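Side-chain contacts in phosphoribosylamine--glycine ligase (Thermotoga maritima, PDB 1VKZ), which catalyses the ATP-dependent ligation of glycine to 5-phosphoribosylamine, giving glycinamide ribonucleotide, the second step of de novo purine biosynthesis: residues Ile30-Ala35 with Glu353-Phe358; Ile210-Arg215 with Val322-Phe327; Trp235-Ile240 with Val299-Glu304; Glu249-Lys254 with Pro281-Tyr286. One frame throughout, in Å; residues are numbered along the deposited sequence.

Contact 1 of 4, residues Ile30-Ala35 with Glu353-Phe358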
loop_
_atom_site.group_PDB
_atom_site.type_symbol
_atom_site.label_atom_id
_atom_site.label_comp_id
_atom_site.label_asym_id
_atom_site.label_seq_id
_atom_site.Cartn_x
_atom_site.Cartn_y
_atom_site.Cartn_z
ATOM N N ILE A 30 -3.704 10.960 4.566
ATOM C CA ILE A 30 -4.619 11.487 3.557
ATOM C C ILE A 30 -5.584 12.531 4.161
ATOM O O ILE A 30 -5.726 13.625 3.645
ATOM C CB ILE A 30 -5.351 10.371 2.869
ATOM C CG1 ILE A 30 -4.367 9.551 2.029
ATOM C CG2 ILE A 30 -6.392 10.946 1.967
ATOM C CD1 ILE A 30 -4.918 8.252 1.527
ATOM N N GLY A 31 -6.154 12.217 5.306
ATOM C CA GLY A 31 -6.988 13.181 6.009
ATOM C C GLY A 31 -6.243 14.384 6.507
ATOM O O GLY A 31 -6.802 15.426 6.673
ATOM N N TRP A 32 -4.963 14.220 6.803
ATOM C CA TRP A 32 -4.175 15.325 7.347
ATOM C C TRP A 32 -4.012 16.395 6.257
ATOM O O TRP A 32 -4.295 17.549 6.488
ATOM C CB TRP A 32 -2.839 14.792 7.875
ATOM C CG TRP A 32 -1.831 15.844 8.183
ATOM C CD1 TRP A 32 -1.728 16.580 9.317
ATOM C CD2 TRP A 32 -0.753 16.264 7.331
ATOM N NE1 TRP A 32 -0.657 17.443 9.229
ATOM C CE2 TRP A 32 -0.046 17.278 8.017
ATOM C CE3 TRP A 32 -0.302 15.874 6.059
ATOM C CZ2 TRP A 32 1.080 17.907 7.479
ATOM C CZ3 TRP A 32 0.814 16.526 5.515
ATOM C CH2 TRP A 32 1.492 17.515 6.234
ATOM N N ALA A 33 -3.622 15.962 5.056
ATOM C CA ALA A 33 -3.479 16.829 3.886
ATOM C C ALA A 33 -4.748 17.602 3.515
ATOM O O ALA A 33 -4.721 18.813 3.247
ATOM C CB ALA A 33 -3.062 16.016 2.708
ATOM N N PHE A 34 -5.868 16.909 3.486
ATOM C CA PHE A 34 -7.130 17.563 3.172
ATOM C C PHE A 34 -7.507 18.621 4.199
ATOM O O PHE A 34 -7.976 19.702 3.856
ATOM C CB PHE A 34 -8.255 16.527 3.032
ATOM C CG PHE A 34 -8.308 15.924 1.692
ATOM C CD1 PHE A 34 -8.860 16.623 0.644
ATOM C CD2 PHE A 34 -7.690 14.731 1.434
ATOM C CE1 PHE A 34 -8.871 16.106 -0.618
ATOM C CE2 PHE A 34 -7.704 14.204 0.152
ATOM C CZ PHE A 34 -8.314 14.894 -0.870
ATOM N N ALA A 35 -7.313 18.292 5.466
ATOM C CA ALA A 35 -7.677 19.173 6.547
ATOM C C ALA A 35 -6.765 20.383 6.515
ATOM O O ALA A 35 -7.189 21.500 6.872
ATOM C CB ALA A 35 -7.571 18.429 7.889
ATOM N N GLU A 353 5.562 18.500 20.122
ATOM C CA GLU A 353 5.395 18.630 18.667
ATOM C C GLU A 353 6.077 17.525 17.843
ATOM O O GLU A 353 6.683 16.598 18.386
ATOM C CB GLU A 353 5.761 20.057 18.190
ATOM C CG GLU A 353 7.234 20.443 18.198
ATOM C CD GLU A 353 7.432 21.911 17.800
ATOM O OE1 GLU A 353 6.821 22.348 16.791
ATOM O OE2 GLU A 353 8.176 22.639 18.500
ATOM N N GLY A 354 5.919 17.625 16.527
ATOM C CA GLY A 354 6.394 16.612 15.585
ATOM C C GLY A 354 5.268 16.141 14.687
ATOM O O GLY A 354 4.125 16.041 15.107
ATOM N N LEU A 355 5.592 15.854 13.442
ATOM C CA LEU A 355 4.634 15.274 12.557
ATOM C C LEU A 355 4.563 13.783 12.804
ATOM O O LEU A 355 5.453 13.046 12.447
ATOM C CB LEU A 355 5.012 15.549 11.115
ATOM C CG LEU A 355 3.917 15.161 10.134
ATOM C CD1 LEU A 355 2.629 15.884 10.486
ATOM C CD2 LEU A 355 4.384 15.490 8.707
ATOM N N ILE A 356 3.463 13.346 13.393
ATOM C CA ILE A 356 3.197 11.934 13.605
ATOM C C ILE A 356 1.913 11.580 12.887
ATOM O O ILE A 356 0.984 12.374 12.844
ATOM C CB ILE A 356 3.055 11.622 15.118
ATOM C CG1 ILE A 356 4.292 12.064 15.866
ATOM C CG2 ILE A 356 2.847 10.100 15.370
ATOM C CD1 ILE A 356 4.159 11.922 17.319
ATOM N N PHE A 357 1.885 10.401 12.274
ATOM C CA PHE A 357 0.662 9.829 11.768
ATOM C C PHE A 357 0.387 8.627 12.631
ATOM O O PHE A 357 1.273 7.849 12.896
ATOM C CB PHE A 357 0.801 9.435 10.318
ATOM C CG PHE A 357 1.043 10.590 9.407
ATOM C CD1 PHE A 357 0.151 11.665 9.371
ATOM C CD2 PHE A 357 2.125 10.606 8.568
ATOM C CE1 PHE A 357 0.362 12.738 8.517
ATOM C CE2 PHE A 357 2.344 11.679 7.725
ATOM C CZ PHE A 357 1.467 12.734 7.693
ATOM N N PHE A 358 -0.853 8.503 13.070
ATOM C CA PHE A 358 -1.282 7.491 13.992
ATOM C C PHE A 358 -1.974 6.384 13.249
ATOM O O PHE A 358 -2.701 6.614 12.273
ATOM C CB PHE A 358 -2.254 8.095 14.988
ATOM C CG PHE A 358 -1.638 9.155 15.860
ATOM C CD1 PHE A 358 -1.604 10.472 15.451
ATOM C CD2 PHE A 358 -1.123 8.834 17.100
ATOM C CE1 PHE A 358 -1.037 11.430 16.224
ATOM C CE2 PHE A 358 -0.561 9.810 17.889
ATOM C CZ PHE A 358 -0.516 11.109 17.443
#
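Trp32 and Phe357 mark the closest backbone approach between a helix, of which Ile30-Ala35 is a part, and the loop and strand of Glu353-Phe358; CA of Trp32 stands 8.6 Å from CA of Phe357. No hydrogen bond links the segments, and side chains alone bridge the gap. The indole of Trp32 presents one face to the second segment, and two groups share it. Phe357 meets it edge first: its CE1 lies 3.8 Å from CG of Trp32, while CZ reaches 4.0 Å from CE3 of Trp32. This is a T-shaped stack, with the phenyl and five-membered-ring planes at 74° and the centroids 5.5 Å apart. Helix 25-36 flanks the parallel sheet of the Rossmann-like N-terminal domain, whereas strand 356-364 belongs to an antiparallel sheet, consistent with an interface between the N- and C-terminal domains, away from the predicted ATP and magnesium sites. Leu355 comes over another part of the same indole face. With CG swung opposite its own backbone N (chi1 -170°), it extends CD1 to 3.8 Å from NE1 of Trp32, off centre above the ring. The indole also touches Val299 of helix 294-301 and Pro303 of helix 303-315. With an alanine in place of Trp32, the edge of Phe357 would probably lose the aromatic face it points at, and CD1 of Leu355 would be left beside a gap. Main-chain hydrogen bonds between Leu355 and Met379 and between Phe357 and His377 hold the second segment against strand 374-382.

Contact 2 of 4, residues Ile210-Arg215 with Val322-Phe327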
loop_
_atom_site.group_PDB
_atom_site.type_symbol
_atom_site.label_atom_id
_atom_site.label_comp_id
_atom_site.label_asym_id
_atom_site.label_seq_id
_atom_site.Cartn_x
_atom_site.Cartn_y
_atom_site.Cartn_z
ATOM N N ILE A 210 1.769 10.206 -11.998
ATOM C CA ILE A 210 2.625 9.349 -11.167
ATOM C C ILE A 210 3.089 10.124 -9.947
ATOM O O ILE A 210 3.525 11.247 -10.055
ATOM C CB ILE A 210 3.815 8.827 -11.967
ATOM C CG1 ILE A 210 3.321 7.930 -13.094
ATOM C CG2 ILE A 210 4.730 8.024 -11.054
ATOM C CD1 ILE A 210 4.374 7.367 -13.948
ATOM N N LEU A 211 2.981 9.518 -8.780
ATOM C CA LEU A 211 3.410 10.149 -7.556
ATOM C C LEU A 211 4.924 9.975 -7.299
ATOM O O LEU A 211 5.571 9.138 -7.906
ATOM C CB LEU A 211 2.573 9.596 -6.416
ATOM C CG LEU A 211 1.120 10.017 -6.590
ATOM C CD1 LEU A 211 0.184 9.300 -5.612
ATOM C CD2 LEU A 211 1.020 11.518 -6.432
ATOM N N PRO A 212 5.493 10.782 -6.417
ATOM C CA PRO A 212 6.866 10.640 -6.070
ATOM C C PRO A 212 7.197 9.210 -5.695
ATOM O O PRO A 212 6.472 8.594 -4.915
ATOM C CB PRO A 212 6.990 11.526 -4.831
ATOM C CG PRO A 212 6.021 12.525 -4.989
ATOM C CD PRO A 212 4.872 11.890 -5.672
ATOM N N PHE A 213 8.298 8.702 -6.210
ATOM C CA PHE A 213 8.781 7.364 -5.852
ATOM C C PHE A 213 9.403 7.382 -4.457
ATOM O O PHE A 213 10.133 8.329 -4.087
ATOM C CB PHE A 213 9.776 6.840 -6.906
ATOM C CG PHE A 213 9.164 6.686 -8.258
ATOM C CD1 PHE A 213 9.010 7.775 -9.098
ATOM C CD2 PHE A 213 8.679 5.467 -8.683
ATOM C CE1 PHE A 213 8.414 7.633 -10.361
ATOM C CE2 PHE A 213 8.069 5.333 -9.951
ATOM C CZ PHE A 213 7.935 6.411 -10.767
ATOM N N VAL A 214 9.095 6.359 -3.673
ATOM C CA VAL A 214 9.545 6.282 -2.291
ATOM C C VAL A 214 10.161 4.912 -2.082
ATOM O O VAL A 214 9.905 4.007 -2.836
ATOM C CB VAL A 214 8.399 6.612 -1.278
ATOM C CG1 VAL A 214 7.720 7.880 -1.672
ATOM C CG2 VAL A 214 7.386 5.546 -1.207
ATOM N N ARG A 215 11.018 4.760 -1.098
ATOM C CA ARG A 215 11.643 3.475 -0.887
ATOM C C ARG A 215 11.077 2.948 0.407
ATOM O O ARG A 215 11.078 3.632 1.403
ATOM C CB ARG A 215 13.180 3.586 -0.858
ATOM C CG ARG A 215 13.852 2.239 -0.629
ATOM C CD ARG A 215 15.283 2.101 -1.093
ATOM N NE ARG A 215 15.597 2.706 -2.394
ATOM C CZ ARG A 215 15.053 2.377 -3.574
ATOM N NH1 ARG A 215 14.092 1.457 -3.674
ATOM N NH2 ARG A 215 15.461 3.008 -4.674
ATOM N N VAL A 322 2.478 15.896 -9.437
ATOM C CA VAL A 322 2.773 16.035 -8.013
ATOM C C VAL A 322 4.283 16.089 -7.749
ATOM O O VAL A 322 4.944 15.059 -7.660
ATOM C CB VAL A 322 2.116 14.910 -7.227
ATOM C CG1 VAL A 322 2.422 15.027 -5.729
ATOM C CG2 VAL A 322 0.609 14.950 -7.507
ATOM N N GLU A 323 4.803 17.301 -7.601
ATOM C CA GLU A 323 6.221 17.518 -7.413
ATOM C C GLU A 323 6.546 17.449 -5.922
ATOM O O GLU A 323 5.922 18.128 -5.113
ATOM C CB GLU A 323 6.640 18.891 -7.958
ATOM C CG GLU A 323 6.065 19.279 -9.330
ATOM C CD GLU A 323 6.828 18.692 -10.515
ATOM O OE1 GLU A 323 7.162 17.477 -10.476
ATOM O OE2 GLU A 323 7.078 19.452 -11.494
ATOM N N PRO A 324 7.543 16.659 -5.552
ATOM C CA PRO A 324 7.971 16.604 -4.169
ATOM C C PRO A 324 8.797 17.812 -3.743
ATOM O O PRO A 324 9.681 18.274 -4.493
ATOM C CB PRO A 324 8.846 15.362 -4.137
ATOM C CG PRO A 324 9.393 15.239 -5.531
ATOM C CD PRO A 324 8.337 15.767 -6.420
ATOM N N ARG A 325 8.524 18.320 -2.544
ATOM C CA ARG A 325 9.337 19.375 -1.966
ATOM C C ARG A 325 10.178 18.786 -0.840
ATOM O O ARG A 325 9.674 18.329 0.158
ATOM C CB ARG A 325 8.464 20.527 -1.469
ATOM C CG ARG A 325 7.963 21.462 -2.579
ATOM C CD ARG A 325 6.623 21.055 -3.200
ATOM N NE ARG A 325 5.531 20.983 -2.220
ATOM C CZ ARG A 325 4.899 22.037 -1.687
ATOM N NH1 ARG A 325 5.241 23.290 -2.005
ATOM N NH2 ARG A 325 3.917 21.828 -0.810
ATOM N N GLY A 326 11.480 18.780 -1.030
ATOM C CA GLY A 326 12.388 18.300 -0.014
ATOM C C GLY A 326 12.339 16.801 0.058
ATOM O O GLY A 326 12.016 16.166 -0.917
ATOM N N PHE A 327 12.683 16.262 1.224
ATOM C CA PHE A 327 12.694 14.838 1.478
ATOM C C PHE A 327 11.854 14.525 2.710
ATOM O O PHE A 327 11.803 15.293 3.659
ATOM C CB PHE A 327 14.119 14.361 1.708
ATOM C CG PHE A 327 15.009 14.447 0.494
ATOM C CD1 PHE A 327 15.717 15.604 0.209
ATOM C CD2 PHE A 327 15.177 13.353 -0.333
ATOM C CE1 PHE A 327 16.559 15.671 -0.900
ATOM C CE2 PHE A 327 16.002 13.422 -1.458
ATOM C CZ PHE A 327 16.693 14.573 -1.735
#
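Leu211 meets Val322 where two irregular segments run close together, their CA atoms 5.9 Å apart, and the contact illustrates how loops can pack without any hydrogen bond between them. Placing CG opposite its carbonyl carbon (chi1 -66°), Leu211 sends its CD2 branch across the isopropyl group of Val322, 3.6 Å from CG2. CB and CG1 of Val322 lie almost as close to the same methyl, which therefore rests on the branch point of the valine and not on a single tip. Pro212 follows, its side chain running roughly crosswise to that of Val322. Its CD sits 3.7 Å from the carbonyl O of Val322 and 4.0 Å from CG1 of that residue. The far corner of the ring, CG, approaches CB of Pro324 at 4.1 Å, and the two rings lie alongside one another, running opposite ways. Around this largely apolar seam, Leu211 also touches Val202 of strand 195-204 and Pro212 rests on Ile298 of helix 294-301. The first segment links strand 207-210 to strand 215-219, and the second leads from helix 303-315 into strand 327-334 of the six-stranded antiparallel sheet.

Contact 3 of 4, residues Trp235-Ile240 with Val299-Glu304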
loop_
_atom_site.group_PDB
_atom_site.type_symbol
_atom_site.label_atom_id
_atom_site.label_comp_id
_atom_site.label_asym_id
_atom_site.label_seq_id
_atom_site.Cartn_x
_atom_site.Cartn_y
_atom_site.Cartn_z
ATOM N N TRP A 235 11.223 6.462 2.765
ATOM C CA TRP A 235 11.634 7.799 2.558
ATOM C C TRP A 235 11.448 8.136 1.116
ATOM O O TRP A 235 11.211 7.260 0.294
ATOM C CB TRP A 235 13.060 7.984 2.982
ATOM C CG TRP A 235 14.012 7.230 2.180
ATOM C CD1 TRP A 235 14.509 5.957 2.429
ATOM C CD2 TRP A 235 14.654 7.682 0.996
ATOM N NE1 TRP A 235 15.405 5.600 1.450
ATOM C CE2 TRP A 235 15.516 6.639 0.555
ATOM C CE3 TRP A 235 14.598 8.863 0.253
ATOM C CZ2 TRP A 235 16.304 6.758 -0.595
ATOM C CZ3 TRP A 235 15.377 8.974 -0.878
ATOM C CH2 TRP A 235 16.226 7.936 -1.289
ATOM N N GLY A 236 11.521 9.425 0.821
ATOM C CA GLY A 236 11.478 9.862 -0.539
ATOM C C GLY A 236 11.838 11.314 -0.581
ATOM O O GLY A 236 11.980 11.956 0.478
ATOM N N PRO A 237 11.950 11.842 -1.801
ATOM C CA PRO A 237 11.722 11.061 -3.004
ATOM C C PRO A 237 12.973 10.347 -3.489
ATOM O O PRO A 237 14.058 10.838 -3.308
ATOM C CB PRO A 237 11.261 12.108 -4.010
ATOM C CG PRO A 237 11.916 13.342 -3.599
ATOM C CD PRO A 237 12.275 13.238 -2.127
ATOM N N VAL A 238 12.772 9.187 -4.092
ATOM C CA VAL A 238 13.784 8.423 -4.788
ATOM C C VAL A 238 13.876 8.921 -6.227
ATOM O O VAL A 238 12.853 9.210 -6.813
ATOM C CB VAL A 238 13.357 6.927 -4.851
ATOM C CG1 VAL A 238 14.285 6.116 -5.740
ATOM C CG2 VAL A 238 13.296 6.326 -3.459
ATOM N N GLU A 239 15.088 8.949 -6.795
ATOM C CA GLU A 239 15.382 9.413 -8.160
ATOM C C GLU A 239 15.446 8.235 -9.143
ATOM O O GLU A 239 16.317 7.369 -9.026
ATOM C CB GLU A 239 16.736 10.161 -8.139
ATOM C CG GLU A 239 17.206 10.727 -9.481
ATOM C CD GLU A 239 18.421 11.661 -9.374
ATOM O OE1 GLU A 239 18.918 11.920 -8.244
ATOM O OE2 GLU A 239 18.890 12.146 -10.436
ATOM N N ILE A 240 14.532 8.208 -10.110
ATOM C CA ILE A 240 14.476 7.127 -11.098
ATOM C C ILE A 240 14.914 7.696 -12.473
ATOM O O ILE A 240 14.524 8.815 -12.845
ATOM C CB ILE A 240 13.049 6.515 -11.112
ATOM C CG1 ILE A 240 12.645 6.080 -9.706
ATOM C CG2 ILE A 240 12.958 5.332 -12.048
ATOM C CD1 ILE A 240 13.589 5.085 -9.041
ATOM N N VAL A 299 2.538 12.098 0.795
ATOM C CA VAL A 299 1.729 13.205 1.319
ATOM C C VAL A 299 2.577 14.291 1.987
ATOM O O VAL A 299 2.346 15.477 1.797
ATOM C CB VAL A 299 0.678 12.653 2.310
ATOM C CG1 VAL A 299 -0.030 13.743 3.041
ATOM C CG2 VAL A 299 -0.346 11.781 1.558
ATOM N N THR A 300 3.569 13.878 2.766
ATOM C CA THR A 300 4.405 14.832 3.466
ATOM C C THR A 300 5.266 15.552 2.475
ATOM O O THR A 300 5.713 16.623 2.765
ATOM C CB THR A 300 5.295 14.155 4.522
ATOM O OG1 THR A 300 4.488 13.444 5.449
ATOM C CG2 THR A 300 5.986 15.183 5.396
ATOM N N LEU A 301 5.496 14.973 1.296
ATOM C CA LEU A 301 6.329 15.641 0.281
ATOM C C LEU A 301 5.627 16.773 -0.461
ATOM O O LEU A 301 6.293 17.650 -0.979
ATOM C CB LEU A 301 6.882 14.638 -0.733
ATOM C CG LEU A 301 7.991 13.726 -0.212
ATOM C CD1 LEU A 301 8.276 12.613 -1.215
ATOM C CD2 LEU A 301 9.260 14.510 0.103
ATOM N N ASN A 302 4.296 16.737 -0.532
ATOM C CA ASN A 302 3.494 17.842 -1.118
ATOM C C ASN A 302 2.001 17.714 -0.849
ATOM O O ASN A 302 1.271 17.293 -1.727
ATOM C CB ASN A 302 3.671 17.918 -2.641
ATOM C CG ASN A 302 3.053 19.168 -3.226
ATOM O OD1 ASN A 302 2.472 19.958 -2.497
ATOM N ND2 ASN A 302 3.170 19.352 -4.535
ATOM N N PRO A 303 1.542 18.089 0.337
ATOM C CA PRO A 303 0.152 17.892 0.730
ATOM C C PRO A 303 -0.854 18.558 -0.206
ATOM O O PRO A 303 -1.894 17.978 -0.532
ATOM C CB PRO A 303 0.086 18.573 2.099
ATOM C CG PRO A 303 1.436 18.529 2.593
ATOM C CD PRO A 303 2.309 18.732 1.409
ATOM N N GLU A 304 -0.512 19.774 -0.616
ATOM C CA GLU A 304 -1.240 20.544 -1.601
ATOM C C GLU A 304 -1.464 19.804 -2.911
ATOM O O GLU A 304 -2.589 19.722 -3.410
ATOM C CB GLU A 304 -0.438 21.801 -1.937
ATOM C CG GLU A 304 -0.482 22.934 -0.922
ATOM C CD GLU A 304 0.150 24.230 -1.455
ATOM O OE1 GLU A 304 1.199 24.164 -2.141
ATOM O OE2 GLU A 304 -0.403 25.318 -1.193
#
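With CG opposite its carbonyl carbon (chi1 -73°) and an extended second torsion (chi2 170°), Leu301 of helix 294-301 directs both methyls at the peptide joining Gly236 to Pro237. CD1 comes to 3.8 Å from N of Pro237, and equally near C of Gly236, while CD2 lies 3.7 Å from O of Gly236. Both methyls lie over the same face of this cis peptide. CD2 also packs 4.0 Å from CD of Pro237, and the pyrrolidine ring and leucine side chain meet at a slant. Gly236 gives this approach its room: a beta carbon there would point at the helix and stand only 3.5 Å from CD1 of Leu301, a very tight fit. The contact shows how one apolar side chain can pack on a peptide group as well as on a ring. Just beyond, Asn302 is the N-cap of the next helix, its OD1 bonded to N of Gly305. Gly236 is paired through its main chain with Ala328 of strand 327-334, a residue that Leu301 also touches, and Pro237 leans on Phe327 and Pro324; the C-terminal part of helix 294-301 packs on the six-stranded antiparallel sheet near strands 233-236 and 327-334.

Contact 4 of 4, residues Glu249-Lys254 with Pro281-Tyr286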
loop_
_atom_site.group_PDB
_atom_site.type_symbol
_atom_site.label_atom_id
_atom_site.label_comp_id
_atom_site.label_asym_id
_atom_site.label_seq_id
_atom_site.Cartn_x
_atom_site.Cartn_y
_atom_site.Cartn_z
ATOM N N GLU A 249 5.623 4.624 -17.207
ATOM C CA GLU A 249 4.466 5.320 -17.766
ATOM C C GLU A 249 3.716 4.450 -18.758
ATOM O O GLU A 249 2.496 4.440 -18.790
ATOM C CB GLU A 249 4.917 6.575 -18.504
ATOM C CG GLU A 249 5.360 7.726 -17.615
ATOM C CD GLU A 249 5.708 8.978 -18.418
ATOM O OE1 GLU A 249 6.478 8.873 -19.400
ATOM O OE2 GLU A 249 5.224 10.083 -18.061
ATOM N N GLU A 250 4.481 3.730 -19.571
ATOM C CA GLU A 250 3.939 2.856 -20.598
ATOM C C GLU A 250 3.205 1.683 -19.974
ATOM O O GLU A 250 2.202 1.238 -20.516
ATOM C CB GLU A 250 5.072 2.379 -21.513
ATOM C CG GLU A 250 4.639 1.518 -22.686
ATOM C CD GLU A 250 5.771 1.272 -23.688
ATOM O OE1 GLU A 250 6.500 2.248 -24.045
ATOM O OE2 GLU A 250 5.924 0.104 -24.133
ATOM N N LEU A 251 3.693 1.194 -18.830
ATOM C CA LEU A 251 2.973 0.164 -18.055
ATOM C C LEU A 251 1.624 0.665 -17.568
ATOM O O LEU A 251 0.623 -0.074 -17.623
ATOM C CB LEU A 251 3.811 -0.323 -16.867
ATOM C CG LEU A 251 4.976 -1.252 -17.207
ATOM C CD1 LEU A 251 5.816 -1.600 -15.947
ATOM C CD2 LEU A 251 4.484 -2.511 -17.934
ATOM N N PHE A 252 1.596 1.902 -17.073
ATOM C CA PHE A 252 0.342 2.548 -16.670
ATOM C C PHE A 252 -0.634 2.713 -17.834
ATOM O O PHE A 252 -1.827 2.388 -17.699
ATOM C CB PHE A 252 0.629 3.901 -16.044
ATOM C CG PHE A 252 0.963 3.832 -14.600
ATOM C CD1 PHE A 252 0.019 3.419 -13.688
ATOM C CD2 PHE A 252 2.217 4.196 -14.146
ATOM C CE1 PHE A 252 0.335 3.357 -12.346
ATOM C CE2 PHE A 252 2.529 4.149 -12.813
ATOM C CZ PHE A 252 1.598 3.735 -11.918
ATOM N N ASP A 253 -0.125 3.192 -18.969
ATOM C CA ASP A 253 -0.961 3.361 -20.145
ATOM C C ASP A 253 -1.583 2.048 -20.604
ATOM O O ASP A 253 -2.778 2.020 -20.923
ATOM C CB ASP A 253 -0.197 4.013 -21.308
ATOM C CG ASP A 253 -0.443 5.520 -21.406
ATOM O OD1 ASP A 253 -1.537 5.988 -20.960
ATOM O OD2 ASP A 253 0.403 6.300 -21.933
ATOM N N LYS A 254 -0.791 0.976 -20.664
ATOM C CA LYS A 254 -1.279 -0.279 -21.235
ATOM C C LYS A 254 -2.260 -0.932 -20.282
ATOM O O LYS A 254 -3.229 -1.539 -20.710
ATOM C CB LYS A 254 -0.144 -1.226 -21.595
ATOM C CG LYS A 254 0.414 -1.128 -23.032
ATOM C CD LYS A 254 1.528 -2.189 -23.206
ATOM C CE LYS A 254 1.803 -2.590 -24.665
ATOM N NZ LYS A 254 2.762 -1.669 -25.382
ATOM N N PRO A 281 11.126 -2.560 -16.540
ATOM C CA PRO A 281 10.227 -2.789 -15.444
ATOM C C PRO A 281 9.163 -3.851 -15.750
ATOM O O PRO A 281 8.460 -3.767 -16.771
ATOM C CB PRO A 281 9.569 -1.411 -15.250
ATOM C CG PRO A 281 9.544 -0.836 -16.574
ATOM C CD PRO A 281 10.734 -1.369 -17.312
ATOM N N TYR A 282 9.068 -4.811 -14.822
ATOM C CA TYR A 282 8.059 -5.873 -14.794
ATOM C C TYR A 282 7.097 -5.622 -13.638
ATOM O O TYR A 282 7.511 -5.197 -12.540
ATOM C CB TYR A 282 8.722 -7.236 -14.591
ATOM C CG TYR A 282 9.545 -7.686 -15.749
ATOM C CD1 TYR A 282 10.794 -7.142 -15.992
ATOM C CD2 TYR A 282 9.082 -8.655 -16.607
ATOM C CE1 TYR A 282 11.555 -7.557 -17.072
ATOM C CE2 TYR A 282 9.829 -9.073 -17.702
ATOM C CZ TYR A 282 11.055 -8.526 -17.928
ATOM O OH TYR A 282 11.791 -8.961 -18.994
ATOM N N ILE A 283 5.813 -5.885 -13.906
ATOM C CA ILE A 283 4.770 -5.788 -12.896
ATOM C C ILE A 283 4.653 -7.067 -12.117
ATOM O O ILE A 283 4.250 -8.090 -12.666
ATOM C CB ILE A 283 3.407 -5.449 -13.513
ATOM C CG1 ILE A 283 3.492 -4.097 -14.225
ATOM C CG2 ILE A 283 2.342 -5.429 -12.421
ATOM C CD1 ILE A 283 2.229 -3.634 -14.855
ATOM N N LEU A 284 4.994 -6.976 -10.826
ATOM C CA LEU A 284 4.880 -8.066 -9.870
ATOM C C LEU A 284 3.485 -8.220 -9.356
ATOM O O LEU A 284 3.097 -9.323 -8.989
ATOM C CB LEU A 284 5.793 -7.822 -8.674
ATOM C CG LEU A 284 7.273 -7.788 -9.030
ATOM C CD1 LEU A 284 8.082 -7.640 -7.763
ATOM C CD2 LEU A 284 7.636 -9.034 -9.784
ATOM N N GLU A 285 2.756 -7.105 -9.301
ATOM C CA GLU A 285 1.393 -7.091 -8.822
ATOM C C GLU A 285 0.820 -5.706 -8.936
ATOM O O GLU A 285 1.528 -4.719 -9.017
ATOM C CB GLU A 285 1.277 -7.574 -7.371
ATOM C CG GLU A 285 1.804 -6.593 -6.365
ATOM C CD GLU A 285 1.859 -7.141 -4.954
ATOM O OE1 GLU A 285 1.762 -8.387 -4.737
ATOM O OE2 GLU A 285 2.009 -6.288 -4.056
ATOM N N TYR A 286 -0.496 -5.668 -8.954
ATOM C CA TYR A 286 -1.303 -4.454 -8.949
ATOM C C TYR A 286 -1.927 -4.324 -7.553
ATOM O O TYR A 286 -2.395 -5.298 -6.980
ATOM C CB TYR A 286 -2.433 -4.609 -9.958
ATOM C CG TYR A 286 -2.075 -4.506 -11.422
ATOM C CD1 TYR A 286 -1.406 -3.402 -11.922
ATOM C CD2 TYR A 286 -2.455 -5.495 -12.314
ATOM C CE1 TYR A 286 -1.085 -3.323 -13.268
ATOM C CE2 TYR A 286 -2.161 -5.411 -13.644
ATOM C CZ TYR A 286 -1.475 -4.332 -14.110
ATOM O OH TYR A 286 -1.212 -4.237 -15.437
#
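Helix packing on the four-stranded antiparallel sheet of strands 195-204, 207-210, 269-277 and 280-287, within the ATP-grasp region, is represented here by Leu251 of helix 242-261, which drops onto Pro281 and Ile283 of the outermost strand 280-287. CD1 of Leu251 settles between the two strand residues. It lies 3.8 Å from CB of Pro281 and the same distance from CG1 of Ile283, and is nearer still to the Pro281 carbonyl O, at 3.5 Å. That oxygen is hydrogen-bonded to Arg120. The second branch, CD2, touches CD1 of Ile283 at 4.0 Å, so that leucine and isoleucine meet tip to tip. Both residues hold their chains opposite the carbonyl carbon (chi1 -75° for Leu251, -61° for Ile283), which aims the ends at one another. Pro281 and Ile283 share the helix-facing side of the strand, as alternate residues of a beta-strand do, while Tyr282 between them turns its CB away. Farther along, a classic beta bulge sets Leu284 and Glu285 together opposite Gly273, and Glu285, a predicted magnesium ligand, also forms a salt bridge with Lys107. Shortening Leu251 to an alanine would probably open a gap between helix and strand, since the two methyls that touch Pro281 and Ile283 would be gone. Leu274 of the adjacent strand 269-277 touches Leu251 too.

How the contacts relate
Read from the N terminus, the four contacts form a nested series with no crossings. Contact 1 closes the longest loop, joining a helix of the N-terminal domain to a strand of the C-terminal domain, and encloses the others. Inside it, contact 2 brings the loop between strands 207-210 and 215-219 to the loop before strand 327-334; within that, contact 3 sets helix 294-301 beside strand 233-236, and contact 4, innermost, joins helix and sheet of the ATP-grasp region. Contacts 2 and 3 are nearly one site, their centres about 3 Å apart. Val299, Thr300 and Pro303 carry contact 3 to contact 1, while Ile210 reaches from contact 2 to Glu249 and Phe252 of contact 4.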